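Local coordinates for protein GTP cyclohydrolase 1 type 2 homolog (Thermus thermophilus, PDB 2YYB) that is of unknown function but, as a member of the GTP cyclohydrolase I type 2/NIF3 family, probably binds two divalent metal ions, at residues D2-V7 against G32-R37; Y9-L14 against N92-H97; K52-E57 against L86-I91. All coordinates share one frame; numbering follows the deposited sequence.

Contact 1: D2-V7 against G32-R37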
# COMPACT_ATOMS: atom_id res chain seq x y z
N ASP A 2 -6.61 -35.69 23.62
CA ASP A 2 -7.49 -35.13 22.61
C ASP A 2 -6.69 -34.07 21.84
O ASP A 2 -6.13 -33.15 22.45
CB ASP A 2 -8.71 -34.50 23.29
CG ASP A 2 -9.60 -33.79 22.31
OD1 ASP A 2 -9.43 -34.02 21.10
OD2 ASP A 2 -10.47 -33.01 22.75
N ARG A 3 -6.63 -34.20 20.52
CA ARG A 3 -5.88 -33.27 19.69
C ARG A 3 -6.33 -31.83 19.81
O ARG A 3 -5.53 -30.91 19.79
CB ARG A 3 -5.94 -33.69 18.21
CG ARG A 3 -5.62 -32.58 17.21
CD ARG A 3 -6.89 -32.19 16.47
NE ARG A 3 -7.22 -33.21 15.49
CZ ARG A 3 -8.44 -33.46 15.02
NH1 ARG A 3 -9.49 -32.77 15.43
NH2 ARG A 3 -8.61 -34.43 14.12
N ASP A 4 -7.63 -31.63 19.93
CA ASP A 4 -8.16 -30.29 20.03
C ASP A 4 -7.74 -29.57 21.32
O ASP A 4 -7.62 -28.35 21.34
CB ASP A 4 -9.68 -30.34 19.86
CG ASP A 4 -10.08 -30.81 18.46
OD1 ASP A 4 -11.13 -31.48 18.32
OD2 ASP A 4 -9.34 -30.51 17.50
N GLU A 5 -7.50 -30.32 22.40
CA GLU A 5 -7.07 -29.70 23.64
C GLU A 5 -5.58 -29.38 23.53
O GLU A 5 -5.12 -28.35 24.01
CB GLU A 5 -7.28 -30.62 24.83
CG GLU A 5 -8.70 -31.06 25.01
CD GLU A 5 -8.84 -32.02 26.18
OE1 GLU A 5 -7.84 -32.72 26.49
OE2 GLU A 5 -9.95 -32.08 26.76
N LEU A 6 -4.85 -30.29 22.90
CA LEU A 6 -3.42 -30.10 22.69
C LEU A 6 -3.24 -28.83 21.85
O LEU A 6 -2.39 -28.00 22.16
CB LEU A 6 -2.81 -31.30 21.96
CG LEU A 6 -1.43 -31.80 22.41
CD1 LEU A 6 -0.66 -32.38 21.21
CD2 LEU A 6 -0.64 -30.66 23.05
N VAL A 7 -4.03 -28.67 20.80
CA VAL A 7 -3.89 -27.48 19.97
C VAL A 7 -4.25 -26.21 20.77
O VAL A 7 -3.56 -25.19 20.66
CB VAL A 7 -4.76 -27.58 18.69
CG1 VAL A 7 -4.70 -26.27 17.93
CG2 VAL A 7 -4.25 -28.70 17.80
N GLY A 32 -5.07 -34.22 11.61
CA GLY A 32 -4.84 -35.66 11.58
C GLY A 32 -5.74 -36.34 12.61
O GLY A 32 -6.84 -35.85 12.89
N LYS A 33 -5.28 -37.45 13.19
CA LYS A 33 -6.05 -38.20 14.19
C LYS A 33 -6.52 -37.33 15.34
O LYS A 33 -5.80 -36.43 15.80
CB LYS A 33 -5.20 -39.30 14.83
CG LYS A 33 -4.68 -40.37 13.93
CD LYS A 33 -3.60 -41.15 14.68
CE LYS A 33 -3.00 -42.19 13.75
NZ LYS A 33 -1.79 -42.87 14.32
N ARG A 34 -7.71 -37.63 15.86
CA ARG A 34 -8.22 -36.87 16.99
C ARG A 34 -7.58 -37.35 18.31
O ARG A 34 -7.57 -36.60 19.30
CB ARG A 34 -9.74 -36.98 17.07
CG ARG A 34 -10.36 -35.98 18.03
CD ARG A 34 -11.90 -36.05 18.03
NE ARG A 34 -12.51 -34.92 18.73
CZ ARG A 34 -12.27 -34.58 20.00
NH1 ARG A 34 -11.44 -35.29 20.74
NH2 ARG A 34 -12.87 -33.50 20.53
N THR A 35 -7.04 -38.56 18.34
CA THR A 35 -6.43 -39.07 19.56
C THR A 35 -4.91 -39.16 19.45
O THR A 35 -4.37 -40.03 18.76
CB THR A 35 -7.02 -40.45 19.95
OG1 THR A 35 -8.40 -40.30 20.31
CG2 THR A 35 -6.31 -41.04 21.14
N VAL A 36 -4.23 -38.26 20.15
CA VAL A 36 -2.77 -38.22 20.10
C VAL A 36 -2.14 -39.16 21.11
O VAL A 36 -2.51 -39.17 22.27
CB VAL A 36 -2.26 -36.77 20.35
CG1 VAL A 36 -0.78 -36.71 20.18
CG2 VAL A 36 -2.93 -35.83 19.37
N ARG A 37 -1.17 -39.94 20.65
CA ARG A 37 -0.48 -40.89 21.50
C ARG A 37 1.05 -40.73 21.43
O ARG A 37 1.77 -41.34 22.22
CB ARG A 37 -0.83 -42.32 21.09
CG ARG A 37 -2.31 -42.66 21.11
CD ARG A 37 -2.54 -44.00 20.39
NE ARG A 37 -3.94 -44.21 20.00
CZ ARG A 37 -4.85 -44.79 20.77
NH1 ARG A 37 -4.52 -45.22 21.99
NH2 ARG A 37 -6.10 -44.94 20.33

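Contact 2: Y9-L14 against N92-H97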
# COMPACT_ATOMS: atom_id res chain seq x y z
N TYR A 9 -4.11 -25.78 24.07
CA TYR A 9 -3.05 -25.53 25.03
C TYR A 9 -1.87 -24.85 24.35
O TYR A 9 -1.43 -23.78 24.78
CB TYR A 9 -2.57 -26.82 25.67
CG TYR A 9 -1.39 -26.62 26.60
CD1 TYR A 9 -1.56 -26.00 27.86
CD2 TYR A 9 -0.11 -27.05 26.25
CE1 TYR A 9 -0.48 -25.83 28.75
CE2 TYR A 9 0.97 -26.89 27.13
CZ TYR A 9 0.78 -26.28 28.37
OH TYR A 9 1.84 -26.15 29.23
N LEU A 10 -1.35 -25.47 23.29
CA LEU A 10 -0.21 -24.91 22.56
C LEU A 10 -0.42 -23.48 22.10
O LEU A 10 0.46 -22.64 22.26
CB LEU A 10 0.16 -25.81 21.39
CG LEU A 10 0.75 -27.13 21.87
CD1 LEU A 10 1.08 -28.03 20.68
CD2 LEU A 10 1.99 -26.84 22.69
N ASP A 11 -1.57 -23.19 21.52
CA ASP A 11 -1.83 -21.84 21.07
C ASP A 11 -1.76 -20.91 22.28
O ASP A 11 -1.30 -19.76 22.19
CB ASP A 11 -3.22 -21.74 20.43
CG ASP A 11 -3.32 -22.54 19.13
OD1 ASP A 11 -4.45 -22.79 18.68
OD2 ASP A 11 -2.27 -22.92 18.55
N ALA A 12 -2.20 -21.42 23.43
CA ALA A 12 -2.19 -20.63 24.66
C ALA A 12 -0.78 -20.44 25.19
O ALA A 12 -0.33 -19.31 25.39
CB ALA A 12 -3.04 -21.32 25.70
N TYR A 13 -0.10 -21.56 25.40
CA TYR A 13 1.26 -21.58 25.93
C TYR A 13 2.23 -20.76 25.13
O TYR A 13 3.10 -20.10 25.70
CB TYR A 13 1.75 -23.02 26.01
CG TYR A 13 3.13 -23.18 26.63
CD1 TYR A 13 3.36 -22.87 27.97
CD2 TYR A 13 4.18 -23.66 25.87
CE1 TYR A 13 4.63 -23.04 28.53
CE2 TYR A 13 5.45 -23.84 26.41
CZ TYR A 13 5.67 -23.53 27.75
OH TYR A 13 6.94 -23.72 28.28
N LEU A 14 2.11 -20.81 23.81
CA LEU A 14 3.01 -20.07 22.93
C LEU A 14 2.39 -18.71 22.63
O LEU A 14 3.04 -17.84 22.06
CB LEU A 14 3.21 -20.85 21.63
CG LEU A 14 3.71 -22.29 21.82
CD1 LEU A 14 3.61 -23.05 20.52
CD2 LEU A 14 5.15 -22.27 22.32
N ASN A 92 -0.95 -35.10 12.62
CA ASN A 92 -1.36 -33.71 12.80
C ASN A 92 -0.09 -32.89 12.61
O ASN A 92 0.96 -33.27 13.12
CB ASN A 92 -1.89 -33.47 14.21
CG ASN A 92 -3.21 -34.14 14.48
OD1 ASN A 92 -4.26 -33.74 13.96
ND2 ASN A 92 -3.18 -35.15 15.32
N LEU A 93 -0.19 -31.77 11.88
CA LEU A 93 0.96 -30.90 11.65
C LEU A 93 0.70 -29.59 12.36
O LEU A 93 -0.26 -28.89 12.01
CB LEU A 93 1.17 -30.59 10.17
CG LEU A 93 2.49 -29.84 9.92
CD1 LEU A 93 3.66 -30.72 10.35
CD2 LEU A 93 2.63 -29.45 8.47
N TYR A 94 1.54 -29.29 13.35
CA TYR A 94 1.43 -28.06 14.14
C TYR A 94 2.72 -27.24 13.91
O TYR A 94 3.84 -27.70 14.19
CB TYR A 94 1.29 -28.40 15.63
CG TYR A 94 1.02 -27.19 16.50
CD1 TYR A 94 -0.27 -26.76 16.74
CD2 TYR A 94 2.07 -26.46 17.05
CE1 TYR A 94 -0.53 -25.61 17.51
CE2 TYR A 94 1.83 -25.32 17.82
CZ TYR A 94 0.53 -24.90 18.05
OH TYR A 94 0.27 -23.81 18.86
N ALA A 95 2.56 -26.02 13.41
CA ALA A 95 3.72 -25.19 13.13
C ALA A 95 3.82 -24.00 14.10
O ALA A 95 2.81 -23.36 14.43
CB ALA A 95 3.67 -24.69 11.66
N ALA A 96 5.04 -23.73 14.57
CA ALA A 96 5.30 -22.63 15.50
C ALA A 96 6.58 -21.90 15.05
O ALA A 96 7.69 -22.39 15.26
CB ALA A 96 5.47 -23.16 16.93
N HIS A 97 6.40 -20.73 14.43
CA HIS A 97 7.52 -19.95 13.91
C HIS A 97 8.11 -18.93 14.90
O HIS A 97 8.90 -19.29 15.79
CB HIS A 97 7.08 -19.21 12.65
CG HIS A 97 8.21 -18.62 11.87
ND1 HIS A 97 8.02 -17.69 10.87
CD2 HIS A 97 9.54 -18.85 11.92
CE1 HIS A 97 9.18 -17.38 10.33
NE2 HIS A 97 10.13 -18.08 10.95

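Contact 3: K52-E57 against L86-I91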
# COMPACT_ATOMS: atom_id res chain seq x y z
N LYS A 52 9.58 -40.03 8.00
CA LYS A 52 10.14 -40.47 9.27
C LYS A 52 9.08 -40.44 10.36
O LYS A 52 9.03 -41.33 11.21
CB LYS A 52 11.31 -39.58 9.72
CG LYS A 52 12.59 -39.70 8.91
CD LYS A 52 13.76 -39.29 9.80
CE LYS A 52 15.06 -39.14 9.03
NZ LYS A 52 15.04 -37.92 8.17
N ALA A 53 8.23 -39.41 10.35
CA ALA A 53 7.17 -39.32 11.35
C ALA A 53 6.23 -40.51 11.16
O ALA A 53 5.71 -41.06 12.12
CB ALA A 53 6.41 -38.02 11.21
N LEU A 54 6.03 -40.88 9.91
CA LEU A 54 5.18 -42.01 9.57
C LEU A 54 5.80 -43.31 10.10
O LEU A 54 5.08 -44.18 10.62
CB LEU A 54 5.02 -42.11 8.04
CG LEU A 54 4.03 -43.16 7.55
CD1 LEU A 54 2.66 -42.75 7.97
CD2 LEU A 54 4.08 -43.31 6.05
N GLU A 55 7.12 -43.43 9.97
CA GLU A 55 7.83 -44.63 10.41
C GLU A 55 7.86 -44.77 11.92
O GLU A 55 7.80 -45.88 12.46
CB GLU A 55 9.26 -44.61 9.87
CG GLU A 55 10.08 -45.86 10.20
CD GLU A 55 9.80 -47.06 9.27
OE1 GLU A 55 8.60 -47.41 9.06
OE2 GLU A 55 10.79 -47.66 8.76
N GLU A 56 7.96 -43.64 12.61
CA GLU A 56 8.01 -43.58 14.06
C GLU A 56 6.61 -43.49 14.66
O GLU A 56 6.45 -43.22 15.86
CB GLU A 56 8.82 -42.35 14.50
CG GLU A 56 10.30 -42.37 14.11
CD GLU A 56 11.07 -43.44 14.87
OE1 GLU A 56 11.90 -44.14 14.23
OE2 GLU A 56 10.85 -43.57 16.11
N GLU A 57 5.59 -43.68 13.83
CA GLU A 57 4.21 -43.59 14.28
C GLU A 57 3.90 -42.31 15.08
O GLU A 57 3.27 -42.35 16.14
CB GLU A 57 3.83 -44.84 15.11
CG GLU A 57 3.93 -46.15 14.30
CD GLU A 57 3.55 -47.39 15.10
OE1 GLU A 57 2.34 -47.62 15.33
OE2 GLU A 57 4.47 -48.13 15.51
N LEU A 86 1.14 -37.11 5.29
CA LEU A 86 0.51 -36.79 6.56
C LEU A 86 -0.83 -37.55 6.63
O LEU A 86 -1.11 -38.21 7.62
CB LEU A 86 0.28 -35.29 6.72
CG LEU A 86 1.51 -34.37 6.70
CD1 LEU A 86 1.04 -32.95 6.91
CD2 LEU A 86 2.51 -34.76 7.79
N PHE A 87 -1.64 -37.45 5.58
CA PHE A 87 -2.95 -38.13 5.56
C PHE A 87 -2.79 -39.62 5.86
O PHE A 87 -3.36 -40.14 6.81
CB PHE A 87 -3.64 -37.98 4.20
CG PHE A 87 -4.21 -36.61 3.94
CD1 PHE A 87 -4.04 -35.57 4.86
CD2 PHE A 87 -4.87 -36.34 2.75
CE1 PHE A 87 -4.52 -34.30 4.57
CE2 PHE A 87 -5.35 -35.06 2.46
CZ PHE A 87 -5.17 -34.05 3.37
N GLN A 88 -1.99 -40.29 5.04
CA GLN A 88 -1.74 -41.71 5.20
C GLN A 88 -1.47 -42.09 6.65
O GLN A 88 -1.90 -43.15 7.10
CB GLN A 88 -0.56 -42.13 4.34
CG GLN A 88 -0.36 -43.61 4.21
CD GLN A 88 0.84 -43.96 3.33
OE1 GLN A 88 0.97 -43.49 2.19
NE2 GLN A 88 1.72 -44.80 3.87
N GLY A 89 -0.79 -41.23 7.41
CA GLY A 89 -0.48 -41.56 8.78
C GLY A 89 -1.31 -40.89 9.86
O GLY A 89 -1.00 -40.99 11.05
N GLY A 90 -2.38 -40.22 9.46
CA GLY A 90 -3.22 -39.54 10.44
C GLY A 90 -2.40 -38.59 11.28
O GLY A 90 -2.72 -38.33 12.43
N ILE A 91 -1.35 -38.04 10.68
CA ILE A 91 -0.45 -37.12 11.36
C ILE A 91 -0.95 -35.68 11.42
O ILE A 91 -1.36 -35.11 10.41
CB ILE A 91 0.93 -37.14 10.66
CG1 ILE A 91 1.50 -38.55 10.70
CG2 ILE A 91 1.88 -36.10 11.30
CD1 ILE A 91 2.71 -38.79 9.82

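Contact 1: D2-V7 against G32-R37
The carbonyl oxygen of Gly-32 takes a hydrogen bond from Arg-3 NH2 at 2.6 Å, with an N-H...O angle of 162°. The oxygen lies at the edge of the guanidinium, close to its plane. The Arg-3 chain, bent at chi2 and chi3, brings the guanidinium alongside 32-34. The other terminal nitrogen, NH1, points at Asp-4 OD2 in an almost straight bond of 3.1 Å, in the plane of the guanidinium, that is also a salt bridge, so two acceptors in that plane help fix the rotation of the group. One of its faces is covered near the rim by Arg-34 CA. Asn-92 OD1 accepts a weak bond from Arg-3 NE. An alanine in place of Arg-3 would probably leave Asp-4 OD2 without this partner and Gly-32 O without its guanidinium donor, loosening the tie between helix start and loop. The backbone adds its own link, Arg-3 N to Arg-34 O at 2.9 Å, and Asp-2 and Thr-35 form a single beta bridge. Arg-34, extended from CG to NE, lays its guanidinium by two carboxylates. Asp-2 lies over a face of it, the two planes 19° apart; the bond from Arg-34 NH2 to Asp-2 OD2 is weak at 3.3 Å, and the modelled place of NH1 is doubtful. Asp-4 OD1 stands over a face 3.5 Å from Arg-34 NH2, an attraction of charges alone, with the two planes 83° apart. Arg-3 CB also meets Val-36 CG2 at 3.9 Å. Asp-2 OD1 accepts from Asp-4 N, met from above the carboxylate plane at 3.2 Å. This is an aspartate N-cap on helix 3-13, worked into a four-residue salt-bridge network that fastens the helix start to the loop between strands 27-30 and 39-42.

Contact 2: Y9-L14 against N92-H97
The Tyr-94 ring carries Leu-10 CD1 over the centre of one face, a CH-pi contact 4.0 Å from the centroid and 8° off the ring normal. At the edge, near the ring plane, Asp-11 OD2 lies on the CE1 side and Leu-14 CD1 on the CE2 side. Tyr-94 OH donates to Asp-11 OD2 at 2.7 Å, meeting the oxygen on its anti side; carboxylate and ring planes are only 24° apart. With CG anti to its backbone N (chi1 -174°), the tyrosine projects from strand 92-95 toward the helix, and Leu-10 CB packs on CZ at 3.5 Å. Leu-14 meets the ring tip to tip, CD1 being 4.0 Å from CE2, and the same methyl touches Ala-96 CB. The hydroxyl, among largely buried apolar groups, therefore has a carboxylate acceptor, which also holds the ring's outer end against the helix. Leu-10 packs further on Leu-221 and Leu-225 of helix 216-229. Helix 3-13 is thus clamped onto a sheet strand of an alpha/beta fold, at the strand end that leads to the predicted metal site: the Ala-96 and His-64 side chains lie about 6 Å apart.

Contact 3: K52-E57 against L86-I91
Leu-54 and Gly-89 bring their backbones together, CA to CA 5.7 Å, where helices 47-55 and 77-88 come to an end side by side. Each finishes in a Schellman motif, with Glu-57 and Gly-90 as the positive-phi residues. The helices belong to two successive beta-alpha-beta crossovers, joining the parallel strands 39-42, 60-63 and 92-95. Leu-54 gives the largest share of the contact. Its CG stands anti to the backbone N (chi1 -174°), and the CD1 branch rests on Gly-89 CA at 3.5 Å. Glycine makes that approach possible: a beta carbon at Gly-89 would point at the leucine and fall about 2.5 Å from Leu-54 CD1. Deeper in, Ile-91 sets its CD1 methyl against the helix, 3.9 Å from Leu-54 N and 4.0 Å from Ala-53 CB, with Leu-54 CD1 a little farther at 4.4 Å. Ala-53 and Ile-91 both also touch Leu-61 of strand 60-63, so this apolar cluster reaches down onto the sheet. On the outer side, Phe-87 turns to another copy of the protein and meets its Phe-87. No hydrogen bond crosses between 52-57 and 86-91. At the exposed margin Gln-88, extended beyond CG, crosses Leu-54 at about a right angle, its NE2 lying 3.5 Å from Leu-54 CD2.

Contact 2 is the buried one; contacts 1 and 3 are partly buried, farther from the centre of the chain. Contacts 1 and 2 share helix 3-13, the first holding its start through charges and backbone carbonyls, the second its later turns through leucines and one tyrosine-aspartate bond. Contact 3 is wholly without cross-segment hydrogen bonds and relies on methyl groups against glycine, alanine and backbone. Asn-92, at the start of the strand used in contact 2, joins it to contact 1, as its side chain bonds to Gly-32 N and Lys-33 O. Lys-33 N in turn bonds to Gly-90 O, tying contact 1 to contact 3, while Leu-86 packs on Leu-93 between contacts 3 and 2.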